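Local coordinates for protein beta-galacturonidase (Eisenbergiella tayi, PDB 6NCW) that hydrolyses beta-linked galacturonides as a family 2 glycoside hydrolase of a human gut bacterium, and may also act on beta-glucuronides, at residues A[463-475]-A[482-494]. Residues are numbered along the deposited sequence; the frame is centred on the assembly and turned at random.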
ATOM      1  N   ILE A 463      21.663  26.488   3.372  1.00 18.49           N
ATOM      2  CA  ILE A 463      20.341  25.982   3.747  1.00 15.15           C
ATOM      3  C   ILE A 463      20.543  24.583   4.330  1.00 21.27           C
ATOM      4  O   ILE A 463      20.838  23.630   3.600  1.00 18.23           O
ATOM      5  CB  ILE A 463      19.379  25.936   2.552  1.00 19.03           C
ATOM      6  CG1 ILE A 463      19.118  27.344   1.994  1.00 18.68           C
ATOM      7  CG2 ILE A 463      18.057  25.246   2.961  1.00 16.11           C
ATOM      8  CD1 ILE A 463      18.627  28.322   3.043  1.00 23.09           C
ATOM      9  N   THR A 464      20.407  24.453   5.644  1.00 18.73           N
ATOM     10  CA  THR A 464      20.705  23.185   6.292  1.00 18.49           C
ATOM     11  C   THR A 464      19.501  22.254   6.354  1.00 21.46           C
ATOM     12  O   THR A 464      19.679  21.077   6.694  1.00 19.13           O
ATOM     13  CB  THR A 464      21.265  23.418   7.707  1.00 16.39           C
ATOM     14  OG1 THR A 464      20.620  24.546   8.319  1.00 20.40           O
ATOM     15  CG2 THR A 464      22.763  23.658   7.618  1.00 19.36           C
ATOM     16  N   GLU A 465      18.305  22.747   6.011  1.00 18.91           N
ATOM     17  CA  GLU A 465      17.100  21.933   5.829  1.00 22.62           C
ATOM     18  C   GLU A 465      16.192  22.619   4.824  1.00 17.82           C
ATOM     19  O   GLU A 465      15.936  23.813   4.963  1.00 18.88           O
ATOM     20  CB  GLU A 465      16.320  21.739   7.144  1.00 18.96           C
ATOM     21  CG  GLU A 465      16.957  20.745   8.098  1.00 22.40           C
ATOM     22  CD  GLU A 465      16.280  20.685   9.463  1.00 24.89           C
ATOM     23  OE1 GLU A 465      17.010  20.375  10.434  1.00 23.77           O
ATOM     24  OE2 GLU A 465      15.047  20.939   9.569  1.00 25.22           O
ATOM     25  N   ILE A 466      15.749  21.871   3.813  1.00 16.30           N
ATOM     26  CA  ILE A 466      14.589  22.205   2.993  1.00 19.30           C
ATOM     27  C   ILE A 466      14.005  20.891   2.472  1.00 16.59           C
ATOM     28  O   ILE A 466      14.738  19.937   2.199  1.00 17.93           O
ATOM     29  CB  ILE A 466      14.982  23.171   1.840  1.00 19.96           C
ATOM     30  CG1 ILE A 466      13.752  23.792   1.175  1.00 16.30           C
ATOM     31  CG2 ILE A 466      15.843  22.457   0.799  1.00 15.87           C
ATOM     32  CD1 ILE A 466      14.084  25.102   0.421  1.00 18.21           C
ATOM     33  N   GLY A 467      12.682  20.831   2.330  1.00 18.09           N
ATOM     34  CA  GLY A 467      12.068  19.614   1.824  1.00 16.88           C
ATOM     35  C   GLY A 467      10.560  19.601   2.026  1.00 20.33           C
ATOM     36  O   GLY A 467       9.932  20.641   2.262  1.00 16.53           O
ATOM     37  N   ALA A 468       9.991  18.397   1.931  1.00 17.36           N
ATOM     38  CA  ALA A 468       8.539  18.269   1.912  1.00 18.59           C
ATOM     39  C   ALA A 468       8.138  16.846   2.284  1.00 16.86           C
ATOM     40  O   ALA A 468       8.857  15.885   1.988  1.00 18.77           O
ATOM     41  CB  ALA A 468       7.980  18.626   0.530  1.00 13.13           C
ATOM     42  N   GLY A 469       6.963  16.716   2.888  1.00 20.08           N
ATOM     43  CA  GLY A 469       6.459  15.398   3.238  1.00 14.93           C
ATOM     44  C   GLY A 469       5.888  14.672   2.036  1.00 17.63           C
ATOM     45  O   GLY A 469       5.460  15.274   1.049  1.00 18.38           O
ATOM     46  N   ALA A 470       5.892  13.345   2.128  1.00 15.95           N
ATOM     47  CA  ALA A 470       5.184  12.487   1.188  1.00 17.07           C
ATOM     48  C   ALA A 470       5.051  11.114   1.826  1.00 17.43           C
ATOM     49  O   ALA A 470       6.052  10.539   2.265  1.00 18.95           O
ATOM     50  CB  ALA A 470       5.920  12.370  -0.144  1.00 14.36           C
ATOM     51  N   ILE A 471       3.833  10.587   1.881  1.00 16.74           N
ATOM     52  CA  ILE A 471       3.630   9.220   2.345  1.00 18.83           C
ATOM     53  C   ILE A 471       3.817   8.311   1.140  1.00 17.32           C
ATOM     54  O   ILE A 471       3.061   8.413   0.169  1.00 17.99           O
ATOM     55  CB  ILE A 471       2.239   9.038   2.975  1.00 18.71           C
ATOM     56  CG1 ILE A 471       2.071   9.973   4.185  1.00 17.42           C
ATOM     57  CG2 ILE A 471       2.045   7.572   3.368  1.00 19.76           C
ATOM     58  CD1 ILE A 471       0.585  10.196   4.597  1.00 17.12           C
ATOM     59  N   TYR A 472       4.834   7.442   1.197  1.00 17.97           N
ATOM     60  CA  TYR A 472       5.147   6.552   0.084  1.00 20.07           C
ATOM     61  C   TYR A 472       3.929   5.739  -0.285  1.00 20.63           C
ATOM     62  O   TYR A 472       3.321   5.089   0.569  1.00 20.78           O
ATOM     63  CB  TYR A 472       6.317   5.606   0.434  1.00 18.30           C
ATOM     64  CG  TYR A 472       6.659   4.600  -0.661  1.00 20.13           C
ATOM     65  CD1 TYR A 472       6.254   3.269  -0.574  1.00 19.97           C
ATOM     66  CD2 TYR A 472       7.371   4.984  -1.789  1.00 19.45           C
ATOM     67  CE1 TYR A 472       6.553   2.356  -1.572  1.00 18.95           C
ATOM     68  CE2 TYR A 472       7.670   4.074  -2.796  1.00 19.77           C
ATOM     69  CZ  TYR A 472       7.266   2.760  -2.678  1.00 20.83           C
ATOM     70  OH  TYR A 472       7.575   1.851  -3.682  1.00 16.80           O
ATOM     71  N   GLY A 473       3.567   5.785  -1.565  1.00 21.43           N
ATOM     72  CA  GLY A 473       2.425   5.081  -2.063  1.00 20.08           C
ATOM     73  C   GLY A 473       1.156   5.918  -2.162  1.00 23.17           C
ATOM     74  O   GLY A 473       0.236   5.521  -2.875  1.00 18.91           O
ATOM     75  N   TYR A 474       1.066   7.047  -1.462  1.00 18.53           N
ATOM     76  CA  TYR A 474      -0.098   7.911  -1.610  1.00 18.17           C
ATOM     77  C   TYR A 474       0.110   8.825  -2.814  1.00 18.26           C
ATOM     78  O   TYR A 474       0.974   9.711  -2.790  1.00 17.96           O
ATOM     79  CB  TYR A 474      -0.368   8.742  -0.359  1.00 20.46           C
ATOM     80  CG  TYR A 474      -1.703   9.435  -0.505  1.00 17.79           C
ATOM     81  CD1 TYR A 474      -2.848   8.680  -0.677  1.00 18.67           C
ATOM     82  CD2 TYR A 474      -1.815  10.829  -0.527  1.00 18.04           C
ATOM     83  CE1 TYR A 474      -4.067   9.264  -0.838  1.00 21.90           C
ATOM     84  CE2 TYR A 474      -3.045  11.435  -0.701  1.00 20.32           C
ATOM     85  CZ  TYR A 474      -4.172  10.641  -0.838  1.00 20.63           C
ATOM     86  OH  TYR A 474      -5.417  11.189  -1.016  1.00 25.36           O
ATOM     87  N   ARG A 475      -0.692   8.620  -3.859  1.00 17.54           N
ATOM     88  CA  ARG A 475      -0.579   9.372  -5.102  1.00 20.97           C
ATOM     89  C   ARG A 475      -1.966   9.789  -5.565  1.00 23.69           C
ATOM     90  O   ARG A 475      -2.915   9.009  -5.454  1.00 20.69           O
ATOM     91  CB  ARG A 475       0.106   8.528  -6.185  1.00 18.15           C
ATOM     92  CG  ARG A 475       1.536   8.124  -5.812  1.00 19.57           C
ATOM     93  CD  ARG A 475       1.806   6.680  -6.226  1.00 21.70           C
ATOM     94  NE  ARG A 475       1.613   6.469  -7.650  1.00 20.14           N
ATOM     95  CZ  ARG A 475       1.622   5.275  -8.227  1.00 22.39           C
ATOM     96  NH1 ARG A 475       1.788   4.186  -7.483  1.00 17.22           N
ATOM     97  NH2 ARG A 475       1.456   5.175  -9.545  1.00 17.75           N
ATOM     98  N   TRP A 482       1.081  15.672   1.058  1.00 16.56           N
ATOM     99  CA  TRP A 482       1.361  14.296   1.479  1.00 16.03           C
ATOM    100  C   TRP A 482       1.411  13.320   0.301  1.00 15.92           C
ATOM    101  O   TRP A 482       1.888  12.204   0.476  1.00 15.56           O
ATOM    102  CB  TRP A 482       0.385  13.761   2.548  1.00 16.77           C
ATOM    103  CG  TRP A 482       0.403  14.581   3.849  1.00 14.86           C
ATOM    104  CD1 TRP A 482      -0.601  15.381   4.338  1.00 16.24           C
ATOM    105  CD2 TRP A 482       1.475  14.658   4.807  1.00 16.74           C
ATOM    106  NE1 TRP A 482      -0.215  15.957   5.541  1.00 17.63           N
ATOM    107  CE2 TRP A 482       1.053  15.523   5.847  1.00 16.55           C
ATOM    108  CE3 TRP A 482       2.758  14.092   4.880  1.00 16.29           C
ATOM    109  CZ2 TRP A 482       1.867  15.826   6.941  1.00 20.01           C
ATOM    110  CZ3 TRP A 482       3.554  14.389   5.975  1.00 16.42           C
ATOM    111  CH2 TRP A 482       3.115  15.256   6.983  1.00 15.57           C
ATOM    112  N   SER A 483       0.928  13.701  -0.893  1.00 16.61           N
ATOM    113  CA  SER A 483       1.113  12.860  -2.069  1.00 15.07           C
ATOM    114  C   SER A 483       2.544  12.967  -2.592  1.00 16.20           C
ATOM    115  O   SER A 483       3.219  13.988  -2.433  1.00 15.75           O
ATOM    116  CB  SER A 483       0.135  13.236  -3.197  1.00 18.76           C
ATOM    117  OG  SER A 483       0.461  14.486  -3.802  1.00 15.94           O
ATOM    118  N   GLU A 484       2.993  11.891  -3.240  1.00 15.93           N
ATOM    119  CA  GLU A 484       4.315  11.887  -3.843  1.00 17.47           C
ATOM    120  C   GLU A 484       4.423  12.902  -4.971  1.00 18.20           C
ATOM    121  O   GLU A 484       5.501  13.467  -5.188  1.00 16.07           O
ATOM    122  CB  GLU A 484       4.651  10.481  -4.357  1.00 20.18           C
ATOM    123  CG  GLU A 484       4.897   9.452  -3.247  1.00 19.95           C
ATOM    124  CD  GLU A 484       5.435   8.133  -3.781  1.00 23.10           C
ATOM    125  OE1 GLU A 484       6.560   8.142  -4.338  1.00 21.55           O
ATOM    126  OE2 GLU A 484       4.730   7.092  -3.651  1.00 22.10           O
ATOM    127  N   GLU A 485       3.338  13.119  -5.724  1.00 18.22           N
ATOM    128  CA  GLU A 485       3.374  14.126  -6.785  1.00 19.83           C
ATOM    129  C   GLU A 485       3.639  15.506  -6.222  1.00 18.52           C
ATOM    130  O   GLU A 485       4.461  16.256  -6.755  1.00 21.57           O
ATOM    131  CB  GLU A 485       2.070  14.132  -7.570  1.00 17.35           C
ATOM    132  CG  GLU A 485       1.854  12.872  -8.352  1.00 23.22           C
ATOM    133  CD  GLU A 485       0.939  11.891  -7.615  1.00 27.00           C
ATOM    134  OE1 GLU A 485       0.716  12.061  -6.390  1.00 23.21           O
ATOM    135  OE2 GLU A 485       0.449  10.952  -8.277  1.00 26.77           O
ATOM    136  N   TYR A 486       2.955  15.873  -5.140  1.00 15.42           N
ATOM    137  CA  TYR A 486       3.228  17.192  -4.598  1.00 17.34           C
ATOM    138  C   TYR A 486       4.680  17.298  -4.149  1.00 20.27           C
ATOM    139  O   TYR A 486       5.311  18.345  -4.318  1.00 17.43           O
ATOM    140  CB  TYR A 486       2.299  17.537  -3.439  1.00 16.60           C
ATOM    141  CG  TYR A 486       2.577  18.946  -2.974  1.00 20.45           C
ATOM    142  CD1 TYR A 486       3.468  19.201  -1.932  1.00 17.71           C
ATOM    143  CD2 TYR A 486       2.009  20.029  -3.634  1.00 19.79           C
ATOM    144  CE1 TYR A 486       3.747  20.506  -1.521  1.00 17.44           C
ATOM    145  CE2 TYR A 486       2.270  21.322  -3.233  1.00 25.34           C
ATOM    146  CZ  TYR A 486       3.143  21.559  -2.172  1.00 23.64           C
ATOM    147  OH  TYR A 486       3.411  22.860  -1.794  1.00 22.69           O
ATOM    148  N   GLN A 487       5.224  16.231  -3.552  1.00 14.94           N
ATOM    149  CA  GLN A 487       6.599  16.308  -3.077  1.00 15.57           C
ATOM    150  C   GLN A 487       7.557  16.531  -4.239  1.00 19.49           C
ATOM    151  O   GLN A 487       8.577  17.213  -4.089  1.00 18.89           O
ATOM    152  CB  GLN A 487       6.993  15.045  -2.312  1.00 14.49           C
ATOM    153  CG  GLN A 487       8.405  15.134  -1.729  1.00 14.73           C
ATOM    154  CD  GLN A 487       8.924  13.805  -1.188  1.00 17.72           C
ATOM    155  OE1 GLN A 487       8.826  12.755  -1.856  1.00 16.71           O
ATOM    156  NE2 GLN A 487       9.481  13.839   0.022  1.00 14.00           N
ATOM    157  N   VAL A 488       7.252  15.939  -5.398  1.00 17.33           N
ATOM    158  CA  VAL A 488       8.048  16.165  -6.600  1.00 19.06           C
ATOM    159  C   VAL A 488       8.101  17.655  -6.919  1.00 20.98           C
ATOM    160  O   VAL A 488       9.180  18.225  -7.116  1.00 19.98           O
ATOM    161  CB  VAL A 488       7.468  15.368  -7.784  1.00 21.76           C
ATOM    162  CG1 VAL A 488       8.021  15.916  -9.130  1.00 18.65           C
ATOM    163  CG2 VAL A 488       7.766  13.892  -7.627  1.00 19.33           C
ATOM    164  N   GLN A 489       6.933  18.311  -6.937  1.00 19.44           N
ATOM    165  CA  GLN A 489       6.855  19.725  -7.294  1.00 21.86           C
ATOM    166  C   GLN A 489       7.590  20.592  -6.286  1.00 19.09           C
ATOM    167  O   GLN A 489       8.301  21.527  -6.660  1.00 23.79           O
ATOM    168  CB  GLN A 489       5.397  20.182  -7.383  1.00 25.07           C
ATOM    169  CG  GLN A 489       4.493  19.338  -8.278  1.00 33.52           C
ATOM    170  CD  GLN A 489       2.998  19.689  -8.136  1.00 37.72           C
ATOM    171  OE1 GLN A 489       2.146  19.093  -8.807  1.00 41.81           O
ATOM    172  NE2 GLN A 489       2.680  20.652  -7.259  1.00 33.01           N
ATOM    173  N   ALA A 490       7.386  20.331  -4.994  1.00 19.67           N
ATOM    174  CA  ALA A 490       8.049  21.115  -3.958  1.00 18.80           C
ATOM    175  C   ALA A 490       9.571  21.027  -4.080  1.00 20.96           C
ATOM    176  O   ALA A 490      10.265  22.053  -4.098  1.00 20.10           O
ATOM    177  CB  ALA A 490       7.595  20.643  -2.578  1.00 19.87           C
ATOM    178  N   LEU A 491      10.104  19.808  -4.197  1.00 19.43           N
ATOM    179  CA  LEU A 491      11.559  19.646  -4.234  1.00 19.90           C
ATOM    180  C   LEU A 491      12.151  20.281  -5.487  1.00 21.69           C
ATOM    181  O   LEU A 491      13.222  20.894  -5.431  1.00 19.44           O
ATOM    182  CB  LEU A 491      11.936  18.168  -4.141  1.00 20.39           C
ATOM    183  CG  LEU A 491      12.227  17.604  -2.735  1.00 16.86           C
ATOM    184  CD1 LEU A 491      13.496  18.228  -2.175  1.00 15.18           C
ATOM    185  CD2 LEU A 491      11.053  17.863  -1.791  1.00 14.33           C
ATOM    186  N   LYS A 492      11.458  20.169  -6.624  1.00 20.50           N
ATOM    187  CA  LYS A 492      11.950  20.805  -7.841  1.00 21.45           C
ATOM    188  C   LYS A 492      12.099  22.314  -7.643  1.00 21.64           C
ATOM    189  O   LYS A 492      13.160  22.889  -7.907  1.00 19.86           O
ATOM    190  CB  LYS A 492      11.009  20.482  -9.009  1.00 24.61           C
ATOM    191  CG  LYS A 492      11.591  20.835 -10.372  1.00 30.89           C
ATOM    192  CD  LYS A 492      10.601  20.569 -11.505  1.00 37.13           C
ATOM    193  CE  LYS A 492      11.272  20.741 -12.873  1.00 43.50           C
ATOM    194  NZ  LYS A 492      10.484  20.070 -13.959  1.00 51.18           N
ATOM    195  N   GLU A 493      11.053  22.964  -7.129  1.00 22.02           N
ATOM    196  CA  GLU A 493      11.120  24.403  -6.897  1.00 21.27           C
ATOM    197  C   GLU A 493      12.125  24.767  -5.804  1.00 22.18           C
ATOM    198  O   GLU A 493      12.836  25.772  -5.918  1.00 23.35           O
ATOM    199  CB  GLU A 493       9.737  24.943  -6.529  1.00 18.99           C
ATOM    200  CG  GLU A 493       9.766  26.459  -6.341  1.00 29.65           C
ATOM    201  CD  GLU A 493       8.447  27.061  -5.878  1.00 32.78           C
ATOM    202  OE1 GLU A 493       7.441  26.314  -5.814  1.00 31.09           O
ATOM    203  OE2 GLU A 493       8.433  28.284  -5.571  1.00 30.50           O
ATOM    204  N   GLN A 494      12.168  23.993  -4.719  1.00 19.41           N
ATOM    205  CA  GLN A 494      13.095  24.285  -3.617  1.00 20.40           C
ATOM    206  C   GLN A 494      14.553  24.230  -4.056  1.00 18.67           C
ATOM    207  O   GLN A 494      15.347  25.106  -3.700  1.00 18.26           O
ATOM    208  CB  GLN A 494      12.855  23.310  -2.459  1.00 18.16           C
ATOM    209  CG  GLN A 494      11.541  23.584  -1.738  1.00 19.40           C
ATOM    210  CD  GLN A 494      11.160  22.477  -0.785  1.00 19.11           C
ATOM    211  OE1 GLN A 494      11.756  21.402  -0.812  1.00 19.47           O
ATOM    212  NE2 GLN A 494      10.168  22.733   0.074  1.00 17.57           N
TER
HETATM  213  O   HOH W   1       3.421  16.063  -0.495  1.00 18.27           O
HETATM  214  O   HOH W   2       1.599   8.867  -9.450  1.00 21.66           O
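Two glutamine amides of helix 484-500 grip backbone carbonyls of the chain leaving strand 461-466. Q494 NE2 donates to G467 O at 3.0 Å; this oxygen lies close to the Q494 amide plane, yet the donor stands 53° above the carbonyl plane. The same NE2 also bonds P431 O. Two turns nearer the helix start, Q487 extends with CG anti to the backbone N (chi1 -177°), and NE2 reaches A468 O at 2.9 Å.

Backbone and carboxylate bonds hold the far end. I471 N meets W482 O at 2.9 Å, while E484 N points at Y474 O almost in line with the carbonyl (170°). E484 OE2 takes G473 N at 2.7 Å from above the carboxylate plane, gripping the type II turn 471-474; OE2 also forms a salt bridge with R475 of a second subunit, and R475 here returns one to E484 of that subunit. One water links G469 O, W482 N and S483 O. S483, the N-cap, accepts from Y486 N with OG, which is also hydrogen-bonded to V480 O.

Apolar packing occupies the middle, where A468 CB touches A490 CB at 3.7 Å. At the strand end, I466 runs past the Q494 side chain in the opposite direction, CG1 lying 3.5 Å from CD.

Strand 461-466, this loop, helix 484-500 and strand 504-509 form a right-handed beta-alpha-beta unit of the TIM barrel, with E465, a galacturonate-binding residue, on the first strand.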